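Local coordinates for Lys-gingipain W83 (Porphyromonas gingivalis, PDB 3KM5), which is a lysine-specific cysteine protease and possible virulence factor, represented here by its calcium-binding K2 cleaved adhesin domain, of a kind that is haemolytic in vitro when isolated, at residues Y95-S100 and V111-T116; P91-A96 and F158-C163; P18-T23 and I70-T75; E7-S12 and D172-T177. One frame throughout, in Å; residues are numbered along the deposited sequence.

Interaction 1 of 4, residues Y95-S100 and V111-T116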
loop_
_atom_site.group_PDB
_atom_site.type_symbol
_atom_site.label_atom_id
_atom_site.label_comp_id
_atom_site.label_asym_id
_atom_site.label_seq_id
_atom_site.Cartn_x
_atom_site.Cartn_y
_atom_site.Cartn_z
ATOM N N TYR A 95 -0.407 2.799 -8.595
ATOM C CA TYR A 95 -0.834 3.517 -7.401
ATOM C C TYR A 95 -0.417 4.970 -7.445
ATOM O O TYR A 95 0.499 5.358 -8.171
ATOM C CB TYR A 95 -0.320 2.804 -6.139
ATOM C CG TYR A 95 1.143 3.056 -5.933
ATOM C CD1 TYR A 95 1.563 4.055 -5.056
ATOM C CD2 TYR A 95 2.106 2.361 -6.640
ATOM C CE1 TYR A 95 2.893 4.369 -4.923
ATOM C CE2 TYR A 95 3.464 2.661 -6.486
ATOM C CZ TYR A 95 3.855 3.671 -5.587
ATOM O OH TYR A 95 5.195 4.057 -5.409
ATOM N N ALA A 96 -1.120 5.770 -6.669
ATOM C CA ALA A 96 -0.804 7.167 -6.458
ATOM C C ALA A 96 -0.536 7.458 -4.991
ATOM O O ALA A 96 -1.126 6.868 -4.148
ATOM C CB ALA A 96 -1.956 8.066 -6.952
ATOM N N VAL A 97 0.292 8.467 -4.733
ATOM C CA VAL A 97 0.401 9.118 -3.430
ATOM C C VAL A 97 -0.351 10.451 -3.632
ATOM O O VAL A 97 -0.138 11.174 -4.641
ATOM C CB VAL A 97 1.868 9.383 -3.025
ATOM C CG1 VAL A 97 1.991 10.132 -1.714
ATOM C CG2 VAL A 97 2.650 8.063 -2.954
ATOM N N MET A 98 -1.270 10.757 -2.719
ATOM C CA MET A 98 -2.080 11.951 -2.781
ATOM C C MET A 98 -2.027 12.703 -1.490
ATOM O O MET A 98 -1.701 12.161 -0.439
ATOM C CB MET A 98 -3.528 11.558 -3.063
ATOM C CG MET A 98 -3.657 10.540 -4.210
ATOM S SD MET A 98 -5.376 10.191 -4.602
ATOM C CE MET A 98 -5.887 11.669 -5.439
ATOM N N ILE A 99 -2.372 13.990 -1.558
ATOM C CA ILE A 99 -2.485 14.783 -0.356
ATOM C C ILE A 99 -3.813 15.529 -0.268
ATOM O O ILE A 99 -4.391 15.943 -1.295
ATOM C CB ILE A 99 -1.296 15.787 -0.207
ATOM C CG1 ILE A 99 -1.391 16.919 -1.261
ATOM C CG2 ILE A 99 0.060 15.040 -0.207
ATOM C CD1 ILE A 99 -2.148 18.224 -0.795
ATOM N N SER A 100 -4.266 15.698 0.973
ATOM C CA SER A 100 -5.372 16.603 1.273
ATOM C C SER A 100 -4.881 17.643 2.246
ATOM O O SER A 100 -4.001 17.377 3.077
ATOM C CB SER A 100 -6.512 15.821 1.916
ATOM O OG SER A 100 -7.454 16.725 2.511
ATOM N N VAL A 111 -3.398 14.197 -6.538
ATOM C CA VAL A 111 -2.238 13.338 -6.802
ATOM C C VAL A 111 -0.978 14.184 -6.764
ATOM O O VAL A 111 -0.938 15.275 -7.371
ATOM C CB VAL A 111 -2.341 12.668 -8.206
ATOM C CG1 VAL A 111 -1.108 11.845 -8.508
ATOM C CG2 VAL A 111 -3.552 11.774 -8.322
ATOM N N VAL A 112 0.032 13.735 -6.024
ATOM C CA VAL A 112 1.336 14.351 -6.047
ATOM C C VAL A 112 2.407 13.439 -6.665
ATOM O O VAL A 112 3.496 13.921 -6.975
ATOM C CB VAL A 112 1.802 14.796 -4.624
ATOM C CG1 VAL A 112 0.845 15.826 -4.066
ATOM C CG2 VAL A 112 1.957 13.672 -3.652
ATOM N N PHE A 113 2.138 12.139 -6.791
ATOM C CA PHE A 113 3.053 11.174 -7.414
ATOM C C PHE A 113 2.234 9.972 -7.830
ATOM O O PHE A 113 1.374 9.567 -7.074
ATOM C CB PHE A 113 4.152 10.711 -6.436
ATOM C CG PHE A 113 4.924 9.515 -6.942
ATOM C CD1 PHE A 113 5.697 9.627 -8.082
ATOM C CD2 PHE A 113 4.785 8.263 -6.343
ATOM C CE1 PHE A 113 6.344 8.499 -8.619
ATOM C CE2 PHE A 113 5.471 7.165 -6.837
ATOM C CZ PHE A 113 6.240 7.286 -7.963
ATOM N N GLU A 114 2.488 9.385 -8.996
ATOM C CA GLU A 114 1.898 8.075 -9.276
ATOM C C GLU A 114 2.743 7.340 -10.299
ATOM O O GLU A 114 3.508 7.966 -11.037
ATOM C CB GLU A 114 0.409 8.144 -9.652
ATOM C CG GLU A 114 0.095 8.852 -10.909
ATOM C CD GLU A 114 -1.421 8.948 -11.218
ATOM O OE1 GLU A 114 -1.831 10.014 -11.700
ATOM O OE2 GLU A 114 -2.188 7.969 -11.028
ATOM N N GLU A 115 2.640 6.013 -10.301
ATOM C CA GLU A 115 3.432 5.176 -11.157
ATOM C C GLU A 115 2.812 3.800 -11.308
ATOM O O GLU A 115 1.897 3.421 -10.595
ATOM C CB GLU A 115 4.869 5.039 -10.657
ATOM C CG GLU A 115 4.961 4.209 -9.410
ATOM C CD GLU A 115 6.389 3.978 -8.931
ATOM O OE1 GLU A 115 7.320 4.041 -9.757
ATOM O OE2 GLU A 115 6.593 3.809 -7.718
ATOM N N THR A 116 3.293 3.103 -12.334
ATOM C CA THR A 116 2.947 1.738 -12.563
ATOM C C THR A 116 4.234 0.945 -12.354
ATOM O O THR A 116 5.180 1.085 -13.139
ATOM C CB THR A 116 2.462 1.526 -14.005
ATOM O OG1 THR A 116 1.385 2.410 -14.288
ATOM C CG2 THR A 116 1.945 0.122 -14.195
#

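Interaction 2 of 4, residues P91-A96 and F158-C163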
loop_
_atom_site.group_PDB
_atom_site.type_symbol
_atom_site.label_atom_id
_atom_site.label_comp_id
_atom_site.label_asym_id
_atom_site.label_seq_id
_atom_site.Cartn_x
_atom_site.Cartn_y
_atom_site.Cartn_z
ATOM N N PRO A 91 3.471 -7.242 -12.394
ATOM C CA PRO A 91 3.904 -6.146 -11.524
ATOM C C PRO A 91 3.067 -4.873 -11.485
ATOM O O PRO A 91 3.182 -4.097 -10.541
ATOM C CB PRO A 91 5.312 -5.821 -12.046
ATOM C CG PRO A 91 5.258 -6.225 -13.490
ATOM C CD PRO A 91 4.400 -7.430 -13.531
ATOM N N GLY A 92 2.274 -4.642 -12.510
ATOM C CA GLY A 92 1.681 -3.346 -12.772
ATOM C C GLY A 92 0.536 -2.884 -11.929
ATOM O O GLY A 92 -0.436 -2.354 -12.437
ATOM N N ASP A 93 0.726 -2.969 -10.619
ATOM C CA ASP A 93 -0.278 -2.540 -9.666
ATOM C C ASP A 93 -0.140 -1.038 -9.392
ATOM O O ASP A 93 0.461 -0.572 -8.439
ATOM C CB ASP A 93 -0.199 -3.431 -8.456
ATOM C CG ASP A 93 -1.058 -4.653 -8.615
ATOM O OD1 ASP A 93 -2.286 -4.531 -8.534
ATOM O OD2 ASP A 93 -0.488 -5.744 -8.833
ATOM N N HIS A 94 -0.690 -0.277 -10.327
ATOM C CA HIS A 94 -0.649 1.166 -10.363
ATOM C C HIS A 94 -1.133 1.784 -9.051
ATOM O O HIS A 94 -2.180 1.364 -8.502
ATOM C CB HIS A 94 -1.507 1.669 -11.561
ATOM C CG HIS A 94 -1.425 3.146 -11.775
ATOM N ND1 HIS A 94 -0.478 3.719 -12.593
ATOM C CD2 HIS A 94 -2.138 4.171 -11.257
ATOM C CE1 HIS A 94 -0.611 5.030 -12.570
ATOM N NE2 HIS A 94 -1.615 5.336 -11.763
ATOM N N TYR A 95 -0.407 2.799 -8.595
ATOM C CA TYR A 95 -0.834 3.517 -7.401
ATOM C C TYR A 95 -0.417 4.970 -7.445
ATOM O O TYR A 95 0.499 5.358 -8.171
ATOM C CB TYR A 95 -0.320 2.804 -6.139
ATOM C CG TYR A 95 1.143 3.056 -5.933
ATOM C CD1 TYR A 95 1.563 4.055 -5.056
ATOM C CD2 TYR A 95 2.106 2.361 -6.640
ATOM C CE1 TYR A 95 2.893 4.369 -4.923
ATOM C CE2 TYR A 95 3.464 2.661 -6.486
ATOM C CZ TYR A 95 3.855 3.671 -5.587
ATOM O OH TYR A 95 5.195 4.057 -5.409
ATOM N N ALA A 96 -1.120 5.770 -6.669
ATOM C CA ALA A 96 -0.804 7.167 -6.458
ATOM C C ALA A 96 -0.536 7.458 -4.991
ATOM O O ALA A 96 -1.126 6.868 -4.148
ATOM C CB ALA A 96 -1.956 8.066 -6.952
ATOM N N PHE A 158 -2.468 6.768 0.034
ATOM C CA PHE A 158 -1.982 5.875 -1.017
ATOM C C PHE A 158 -3.220 5.265 -1.654
ATOM O O PHE A 158 -4.113 4.723 -0.969
ATOM C CB PHE A 158 -1.083 4.782 -0.419
ATOM C CG PHE A 158 0.157 5.303 0.163
ATOM C CD1 PHE A 158 1.338 5.292 -0.576
ATOM C CD2 PHE A 158 0.186 5.771 1.457
ATOM C CE1 PHE A 158 2.516 5.792 -0.047
ATOM C CE2 PHE A 158 1.358 6.266 1.999
ATOM C CZ PHE A 158 2.544 6.265 1.244
ATOM N N ARG A 159 -3.287 5.354 -2.979
ATOM C CA ARG A 159 -4.474 4.973 -3.730
ATOM C C ARG A 159 -4.078 3.917 -4.736
ATOM O O ARG A 159 -3.301 4.196 -5.639
ATOM C CB ARG A 159 -5.084 6.189 -4.425
ATOM C CG ARG A 159 -6.400 5.888 -5.131
ATOM C CD ARG A 159 -6.808 7.101 -5.916
ATOM N NE ARG A 159 -8.023 6.916 -6.695
ATOM C CZ ARG A 159 -8.507 7.794 -7.570
ATOM N NH1 ARG A 159 -7.863 8.944 -7.806
ATOM N NH2 ARG A 159 -9.627 7.514 -8.210
ATOM N N HIS A 160 -4.581 2.700 -4.572
ATOM C CA HIS A 160 -4.360 1.616 -5.520
ATOM C C HIS A 160 -5.537 1.655 -6.482
ATOM O O HIS A 160 -6.694 1.429 -6.088
ATOM C CB HIS A 160 -4.281 0.269 -4.753
ATOM C CG HIS A 160 -4.046 -0.950 -5.597
ATOM N ND1 HIS A 160 -4.459 -2.198 -5.183
ATOM C CD2 HIS A 160 -3.395 -1.136 -6.782
ATOM C CE1 HIS A 160 -4.028 -3.106 -6.038
ATOM N NE2 HIS A 160 -3.403 -2.488 -7.028
ATOM N N TYR A 161 -5.263 1.959 -7.744
ATOM C CA TYR A 161 -6.335 2.196 -8.690
ATOM C C TYR A 161 -5.820 2.129 -10.096
ATOM O O TYR A 161 -4.629 2.006 -10.312
ATOM C CB TYR A 161 -7.004 3.550 -8.410
ATOM C CG TYR A 161 -6.376 4.780 -9.026
ATOM C CD1 TYR A 161 -7.128 5.598 -9.853
ATOM C CD2 TYR A 161 -5.061 5.144 -8.774
ATOM C CE1 TYR A 161 -6.586 6.703 -10.433
ATOM C CE2 TYR A 161 -4.533 6.258 -9.330
ATOM C CZ TYR A 161 -5.290 7.038 -10.170
ATOM O OH TYR A 161 -4.775 8.193 -10.759
ATOM N N ASN A 162 -6.740 2.209 -11.058
ATOM C CA ASN A 162 -6.350 2.280 -12.477
ATOM C C ASN A 162 -5.552 1.052 -12.921
ATOM O O ASN A 162 -4.609 1.175 -13.705
ATOM C CB ASN A 162 -5.577 3.583 -12.794
ATOM C CG ASN A 162 -6.461 4.710 -13.225
ATOM O OD1 ASN A 162 -7.691 4.680 -13.054
ATOM N ND2 ASN A 162 -5.839 5.736 -13.798
ATOM N N CYS A 163 -5.950 -0.132 -12.443
ATOM C CA CYS A 163 -5.297 -1.399 -12.794
ATOM C C CYS A 163 -6.271 -2.537 -12.477
ATOM O O CYS A 163 -7.236 -2.365 -11.745
ATOM C CB CYS A 163 -3.961 -1.612 -12.067
ATOM S SG CYS A 163 -4.085 -1.689 -10.268
#

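Interaction 3 of 4, residues P18-T23 and I70-T75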
loop_
_atom_site.group_PDB
_atom_site.type_symbol
_atom_site.label_atom_id
_atom_site.label_comp_id
_atom_site.label_asym_id
_atom_site.label_seq_id
_atom_site.Cartn_x
_atom_site.Cartn_y
_atom_site.Cartn_z
ATOM N N PRO A 18 -5.167 -0.988 9.026
ATOM C CA PRO A 18 -4.116 -0.579 9.918
ATOM C C PRO A 18 -4.591 0.350 11.023
ATOM O O PRO A 18 -5.436 1.219 10.817
ATOM C CB PRO A 18 -3.141 0.181 9.011
ATOM C CG PRO A 18 -3.518 -0.142 7.695
ATOM C CD PRO A 18 -4.958 -0.459 7.667
ATOM N N ALA A 19 -4.001 0.162 12.186
ATOM C CA ALA A 19 -4.247 0.996 13.331
ATOM C C ALA A 19 -3.806 2.429 12.975
ATOM O O ALA A 19 -2.761 2.626 12.379
ATOM C CB ALA A 19 -3.436 0.433 14.511
ATOM N N GLU A 20 -4.613 3.417 13.301
ATOM C CA GLU A 20 -4.275 4.837 13.054
ATOM C C GLU A 20 -4.312 5.295 11.597
ATOM O O GLU A 20 -3.868 6.403 11.311
ATOM C CB GLU A 20 -2.886 5.213 13.591
ATOM C CG GLU A 20 -2.652 4.988 15.069
ATOM C CD GLU A 20 -1.426 5.763 15.554
ATOM O OE1 GLU A 20 -1.604 6.824 16.182
ATOM O OE2 GLU A 20 -0.288 5.343 15.252
ATOM N N TRP A 21 -4.872 4.486 10.716
ATOM C CA TRP A 21 -5.143 4.901 9.333
ATOM C C TRP A 21 -6.624 4.736 9.113
ATOM O O TRP A 21 -7.287 3.966 9.826
ATOM C CB TRP A 21 -4.374 4.037 8.313
ATOM C CG TRP A 21 -2.886 4.214 8.389
ATOM C CD1 TRP A 21 -2.068 3.848 9.422
ATOM C CD2 TRP A 21 -2.036 4.899 7.444
ATOM N NE1 TRP A 21 -0.776 4.219 9.156
ATOM C CE2 TRP A 21 -0.724 4.849 7.946
ATOM C CE3 TRP A 21 -2.261 5.499 6.205
ATOM C CZ2 TRP A 21 0.345 5.405 7.280
ATOM C CZ3 TRP A 21 -1.185 6.048 5.517
ATOM C CH2 TRP A 21 0.111 6.004 6.055
ATOM N N THR A 22 -7.157 5.429 8.126
ATOM C CA THR A 22 -8.494 5.111 7.661
ATOM C C THR A 22 -8.425 4.626 6.221
ATOM O O THR A 22 -7.400 4.796 5.580
ATOM C CB THR A 22 -9.458 6.293 7.808
ATOM O OG1 THR A 22 -8.928 7.437 7.163
ATOM C CG2 THR A 22 -9.730 6.643 9.308
ATOM N N THR A 23 -9.487 4.024 5.727
ATOM C CA THR A 23 -9.504 3.491 4.399
ATOM C C THR A 23 -10.826 3.836 3.729
ATOM O O THR A 23 -11.848 4.081 4.384
ATOM C CB THR A 23 -9.348 1.968 4.373
ATOM O OG1 THR A 23 -10.494 1.362 4.992
ATOM C CG2 THR A 23 -8.085 1.481 5.079
ATOM N N ILE A 70 -5.407 6.186 4.104
ATOM C CA ILE A 70 -5.291 7.582 4.525
ATOM C C ILE A 70 -4.668 7.731 5.914
ATOM O O ILE A 70 -5.104 7.117 6.895
ATOM C CB ILE A 70 -6.691 8.266 4.506
ATOM C CG1 ILE A 70 -7.310 8.131 3.119
ATOM C CG2 ILE A 70 -6.630 9.747 4.893
ATOM C CD1 ILE A 70 -8.813 8.543 3.011
ATOM N N SER A 71 -3.616 8.537 5.978
ATOM C CA SER A 71 -2.881 8.743 7.227
ATOM C C SER A 71 -3.714 9.504 8.247
ATOM O O SER A 71 -4.742 10.082 7.965
ATOM C CB SER A 71 -1.603 9.536 6.978
ATOM O OG SER A 71 -1.880 10.893 6.623
ATOM N N LYS A 72 -3.197 9.520 9.469
ATOM C CA LYS A 72 -3.604 10.463 10.496
ATOM C C LYS A 72 -3.176 11.864 10.063
ATOM O O LYS A 72 -2.428 12.045 9.077
ATOM C CB LYS A 72 -2.944 10.069 11.839
ATOM C CG LYS A 72 -1.438 10.280 11.887
ATOM C CD LYS A 72 -0.857 9.741 13.218
ATOM C CE LYS A 72 0.645 9.923 13.311
ATOM N NZ LYS A 72 1.192 9.454 14.625
ATOM N N ASP A 73 -3.627 12.866 10.812
ATOM C CA ASP A 73 -3.184 14.244 10.609
ATOM C C ASP A 73 -1.664 14.333 10.788
ATOM O O ASP A 73 -1.129 14.001 11.859
ATOM C CB ASP A 73 -3.933 15.153 11.593
ATOM C CG ASP A 73 -3.621 16.610 11.414
ATOM O OD1 ASP A 73 -2.525 16.971 10.939
ATOM O OD2 ASP A 73 -4.500 17.432 11.760
ATOM N N VAL A 74 -0.988 14.660 9.692
ATOM C CA VAL A 74 0.459 14.846 9.638
ATOM C C VAL A 74 0.844 16.275 9.257
ATOM O O VAL A 74 1.917 16.516 8.655
ATOM C CB VAL A 74 1.172 13.778 8.726
ATOM C CG1 VAL A 74 1.030 12.379 9.310
ATOM C CG2 VAL A 74 0.666 13.815 7.272
ATOM N N THR A 75 -0.001 17.239 9.646
ATOM C CA THR A 75 0.296 18.640 9.351
ATOM C C THR A 75 1.728 18.949 9.757
ATOM O O THR A 75 2.140 18.685 10.886
ATOM C CB THR A 75 -0.666 19.584 10.079
ATOM O OG1 THR A 75 -2.000 19.378 9.585
ATOM C CG2 THR A 75 -0.260 21.047 9.833
HETATM O O HOH W 1 -1.447 7.310 10.211
HETATM O O HOH W 2 1.604 6.816 14.005
HETATM O O HOH W 3 -7.211 9.097 8.771
#

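Interaction 4 of 4, residues E7-S12 and D172-T177. With CA (calcium ion), chain D; SO4 (sulfate ion), chain E.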
loop_
_atom_site.group_PDB
_atom_site.type_symbol
_atom_site.label_atom_id
_atom_site.label_comp_id
_atom_site.label_asym_id
_atom_site.label_seq_id
_atom_site.Cartn_x
_atom_site.Cartn_y
_atom_site.Cartn_z
ATOM N N GLU A 7 5.629 4.670 9.971
ATOM C CA GLU A 7 4.625 3.627 10.094
ATOM C C GLU A 7 5.194 2.294 9.665
ATOM O O GLU A 7 5.613 2.138 8.518
ATOM C CB GLU A 7 3.373 3.952 9.270
ATOM C CG GLU A 7 2.332 2.849 9.270
ATOM C CD GLU A 7 1.828 2.544 10.663
ATOM O OE1 GLU A 7 1.088 3.393 11.206
ATOM O OE2 GLU A 7 2.176 1.477 11.213
ATOM N N THR A 8 5.289 1.353 10.606
ATOM C CA THR A 8 5.873 0.042 10.340
ATOM C C THR A 8 4.827 -1.026 10.179
ATOM O O THR A 8 5.169 -2.136 9.800
ATOM C CB THR A 8 6.801 -0.400 11.477
ATOM O OG1 THR A 8 6.020 -0.609 12.665
ATOM C CG2 THR A 8 7.910 0.629 11.681
ATOM N N PHE A 9 3.591 -0.722 10.562
ATOM C CA PHE A 9 2.498 -1.691 10.630
ATOM C C PHE A 9 2.668 -2.787 11.660
ATOM O O PHE A 9 1.827 -3.650 11.767
ATOM C CB PHE A 9 2.154 -2.275 9.252
ATOM C CG PHE A 9 1.780 -1.205 8.262
ATOM C CD1 PHE A 9 0.604 -0.490 8.440
ATOM C CD2 PHE A 9 2.668 -0.814 7.271
ATOM C CE1 PHE A 9 0.274 0.577 7.608
ATOM C CE2 PHE A 9 2.328 0.254 6.429
ATOM C CZ PHE A 9 1.148 0.937 6.597
ATOM N N GLU A 10 3.710 -2.693 12.488
ATOM C CA GLU A 10 3.969 -3.735 13.462
ATOM C C GLU A 10 2.931 -3.727 14.582
ATOM O O GLU A 10 2.630 -4.805 15.126
ATOM C CB GLU A 10 5.391 -3.633 14.006
ATOM C CG GLU A 10 6.439 -3.734 12.909
ATOM C CD GLU A 10 6.323 -4.981 12.080
ATOM O OE1 GLU A 10 6.301 -6.108 12.636
ATOM O OE2 GLU A 10 6.293 -4.864 10.815
ATOM N N SER A 11 2.358 -2.552 14.873
ATOM C CA SER A 11 1.254 -2.441 15.846
ATOM C C SER A 11 -0.145 -2.773 15.301
ATOM O O SER A 11 -1.135 -2.723 16.052
ATOM C CB SER A 11 1.223 -1.054 16.473
ATOM O OG SER A 11 0.636 -0.121 15.581
ATOM N N SER A 12 -0.237 -3.104 14.014
ATOM C CA SER A 12 -1.505 -3.514 13.425
ATOM C C SER A 12 -1.599 -5.035 13.413
ATOM O O SER A 12 -0.635 -5.737 13.728
ATOM C CB SER A 12 -1.609 -3.004 11.983
ATOM O OG SER A 12 -1.726 -1.594 11.993
ATOM N N ASP A 172 5.399 -0.660 3.218
ATOM C CA ASP A 172 5.948 -0.787 4.577
ATOM C C ASP A 172 6.896 0.381 4.833
ATOM O O ASP A 172 7.365 1.034 3.929
ATOM C CB ASP A 172 6.640 -2.144 4.684
ATOM C CG ASP A 172 6.833 -2.627 6.128
ATOM O OD1 ASP A 172 6.311 -1.986 7.054
ATOM O OD2 ASP A 172 7.440 -3.712 6.277
ATOM N N ASP A 173 7.144 0.631 6.114
ATOM C CA ASP A 173 8.152 1.580 6.554
ATOM C C ASP A 173 7.943 2.953 5.917
ATOM O O ASP A 173 8.836 3.560 5.293
ATOM C CB ASP A 173 9.581 1.007 6.343
ATOM C CG ASP A 173 9.893 -0.106 7.315
ATOM O OD1 ASP A 173 9.353 -0.080 8.434
ATOM O OD2 ASP A 173 10.591 -1.080 6.945
ATOM N N ILE A 174 6.745 3.472 6.130
ATOM C CA ILE A 174 6.346 4.764 5.606
ATOM C C ILE A 174 6.761 5.894 6.570
ATOM O O ILE A 174 6.155 6.049 7.655
ATOM C CB ILE A 174 4.803 4.844 5.374
ATOM C CG1 ILE A 174 4.321 3.647 4.547
ATOM C CG2 ILE A 174 4.437 6.194 4.779
ATOM C CD1 ILE A 174 2.819 3.526 4.535
ATOM N N GLN A 175 7.791 6.645 6.185
ATOM C CA GLN A 175 8.450 7.623 7.055
ATOM C C GLN A 175 8.025 9.008 6.648
ATOM O O GLN A 175 8.151 9.378 5.488
ATOM C CB GLN A 175 9.947 7.499 6.925
ATOM C CG GLN A 175 10.708 8.502 7.764
ATOM C CD GLN A 175 12.164 8.454 7.519
ATOM O OE1 GLN A 175 12.919 7.916 8.331
ATOM N NE2 GLN A 175 12.586 9.004 6.386
ATOM N N PHE A 176 7.506 9.775 7.596
ATOM C CA PHE A 176 7.145 11.163 7.397
ATOM C C PHE A 176 8.227 12.079 7.951
ATOM O O PHE A 176 8.564 11.977 9.146
ATOM C CB PHE A 176 5.824 11.450 8.109
ATOM C CG PHE A 176 4.667 10.705 7.526
ATOM C CD1 PHE A 176 3.922 11.236 6.478
ATOM C CD2 PHE A 176 4.355 9.441 7.988
ATOM C CE1 PHE A 176 2.868 10.520 5.928
ATOM C CE2 PHE A 176 3.304 8.727 7.445
ATOM C CZ PHE A 176 2.566 9.259 6.423
ATOM N N THR A 177 8.797 12.922 7.111
ATOM C CA THR A 177 9.701 13.983 7.548
ATOM C C THR A 177 8.849 15.170 7.904
ATOM O O THR A 177 8.121 15.693 7.070
ATOM C CB THR A 177 10.692 14.379 6.486
ATOM O OG1 THR A 177 11.442 13.234 6.119
ATOM C CG2 THR A 177 11.658 15.438 7.011
HETATM CA CA CA D . 6.717 -3.715 8.788
HETATM S S SO4 E . 3.398 1.089 14.246
HETATM O O1 SO4 E . 4.037 0.710 15.514
HETATM O O2 SO4 E . 2.482 2.234 14.453
HETATM O O3 SO4 E . 2.674 -0.059 13.758
HETATM O O4 SO4 E . 4.371 1.592 13.278
HETATM O O HOH W 4 8.527 -2.342 9.435
#

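Interaction 1 of 4, residues Y95-S100 and V111-T116
Y95 to M98 run antiparallel to V111 to E115; the axes of strands 95-100 and 113-115 come within 4.6 Å, at 173°. Y95 exchanges two backbone hydrogen bonds with E115, A96 faces E114 as a non-hydrogen-bonded pair, and V97 N donates to F113 O. The register then slips by one residue. V97 O accepts from both V112 N (2.9 Å) and F113 N (3.3 Å), a classic beta bulge, beyond which M98 pairs with V111.

On the face carrying Y95, V97, F113 and E115, the Y95 and E115 side chains lie side by side and point the same way. Y95 CG stands between its own N and carbonyl carbon (chi1 76°), starting the side chain alongside that of E115; Y95 OH donates to the anti lone pair of E115 OE2 at 2.7 Å, with ring and carboxylate planes 57° apart. Y95 OH also sits at the edge of the F113 ring, in its plane, 3.4 Å from F113 CE2, while V97 CG2 meets the same edge at F113 CD2. On the opposite face A96 CB rests against E114 CB at 3.6 Å, and the methionine chain bends at its last torsion, bringing M98 CE to 3.7 Å from V111 CG2. At the bulge, the side chain of V112 crosses that of I99 at about a right angle.

E115 OE2 also forms a salt bridge with R145. The hydroxyl of the buried Y95 thus has two hydrogen-bond partners, E115 and Y82, and the arginine probably helps keep the E115 carboxylate ionised and the Y95 hydroxyl polarised toward it.

Interaction 2 of 4, residues P91-A96 and F158-C163
D93 and H160 form a His–carboxylate hydrogen bond where the loop entering strand 95-100 meets the end of strand 155-161 in the five-stranded sheet of the jelly roll. H160 NE2 donates to D93 OD1 at 2.8 Å with an angle of 146°; the oxygen lies close to the imidazole plane and is met on its anti side. H160 CG is anti to the backbone N (chi1 -180°), and the end of the side chain comes nearer the loop than its start. Alongside, A96 and R159 exchange two backbone bonds, and Y161 N donates a longer one to H94 O (3.2 Å).

H94 and Y161 lie side by side as an offset edge-to-face pair, the imidazole edge toward the phenol face, with planes 64° apart and H94 CD2 3.7 Å from Y161 CE2. N162 CB lies over one face of the Y161 ring, toward the rim; R159 NE lies over the opposite face, 3.5 Å above the plane, and its guanidinium is also paired with D66.

S55 binds the other nitrogen of H160, S57 also bonds D93 OD1, and N167 N holds D93 OD2. Fastened at both nitrogens, the H160 imidazole has its rotation fixed, and the carboxylate beside it would tend to raise its proton affinity.

Interaction 3 of 4, residues P18-T23 and I70-T75
The six-membered ring of the W21 indole carries S71 CA over one face, a CH–pi contact 3.8 Å from the ring centroid and 28° off the normal. Water 1 lies over the same face, toward the rim. I70 N and A19 O are at the edge, in the ring plane. W21 CG is anti to its carbonyl carbon (chi1 -66°), and the benzo side of the ring packs against 70-75, with W21 CE3 3.3 Å from S71 N and W21 CZ3 touching S71 CB. The indole NE1 is bonded to E7.

Beside the ring, T22 and I70 form one antiparallel hydrogen-bonded pair: T22 N donates to I70 O at 2.9 Å and I70 N to T22 O at 2.8 Å. T22 OG1 touches I70 CB at 3.6 Å, the two side chains crossing at a slant.

Three waters extend this short pairing. Water 1 accepts from K72 N and donates to E20 O, water 3 joins T22 OG1 to S71 O, and water 2 links E20 OE2 to K72 NZ at 2.7 Å from each. The E20 and K72 chains lie side by side, but E20 OE1 and K72 NZ stay 4.1 Å apart, beyond a salt bridge; K72 also has a cation–pi contact with F5.

A type II turn from P18 to W21 leads into strand 22-25, an outermost strand of the five-stranded sheet. W21 reaches inward to I174 and F176 of the facing sheet, the core packing of a beta jelly roll.

Interaction 4 of 4, residues E7-S12 and D172-T177
E7 and I174 are joined by two backbone hydrogen bonds, E7 N to I174 O at 2.7 Å and I174 N to E7 O at 3.0 Å. D173 and I174 both face E7, a G1 beta bulge next to D172, which binds the metal.

Both segments ligate the calcium ion. T8 O and E10 OE2 each stand 2.4 Å from it, and D172 binds through both carboxylate oxygens, OD1 at 2.5 Å and OD2 at 2.6 Å. Water 4 is a further ligand, and G48 O and N51 O complete the shell. D173 acts from the second shell: water 4 donates to D173 OD1 at 2.6 Å, while D173 OD2 is bonded to H47.

The apolar part is small. The edge of the F9 ring meets the tip of the isoleucine, F9 CZ to I174 CD1 at 3.7 Å, and E7 CG lies over one face of the ring, offset toward the rim.

Polar contacts also brace the loop itself. The chain of E7 bends back (chi2 60°), and E7 OE2 accepts from F9 N through its anti lone pair. A sulfate ion, probably from the crystallisation liquor, accepts from T8 N, T8 OG1 and S11 N.

Two carboxylates together would balance the charge of the ion, which would draw like-charged E10 and D172 together and fasten the loop after strand 5-7 to strand 168-177.

Overall arrangement
Interactions 1 and 2 share Y95 and A96, with centres 9 Å apart, and build neighbouring strand pairs of the five-stranded sheet; E114 OE2 ties them together, 2.6 Å from Y161 OH and 2.8 Å from H94 NE2. Interaction 3 lies at the other outermost strand of that sheet. Its centre is 11 Å from that of interaction 4, in the facing sheet, and W21 NE1 meets E7 OE1 at 2.9 Å. F158 of interaction 2 bridges the sandwich, F158 CE2 lying 4.0 Å from I174 CD1 and 4.3 Å from W21 CH2. Interaction 4 holds one calcium ion; a second, separate calcium lies about 8 Å from the side chain of H160 in interaction 2.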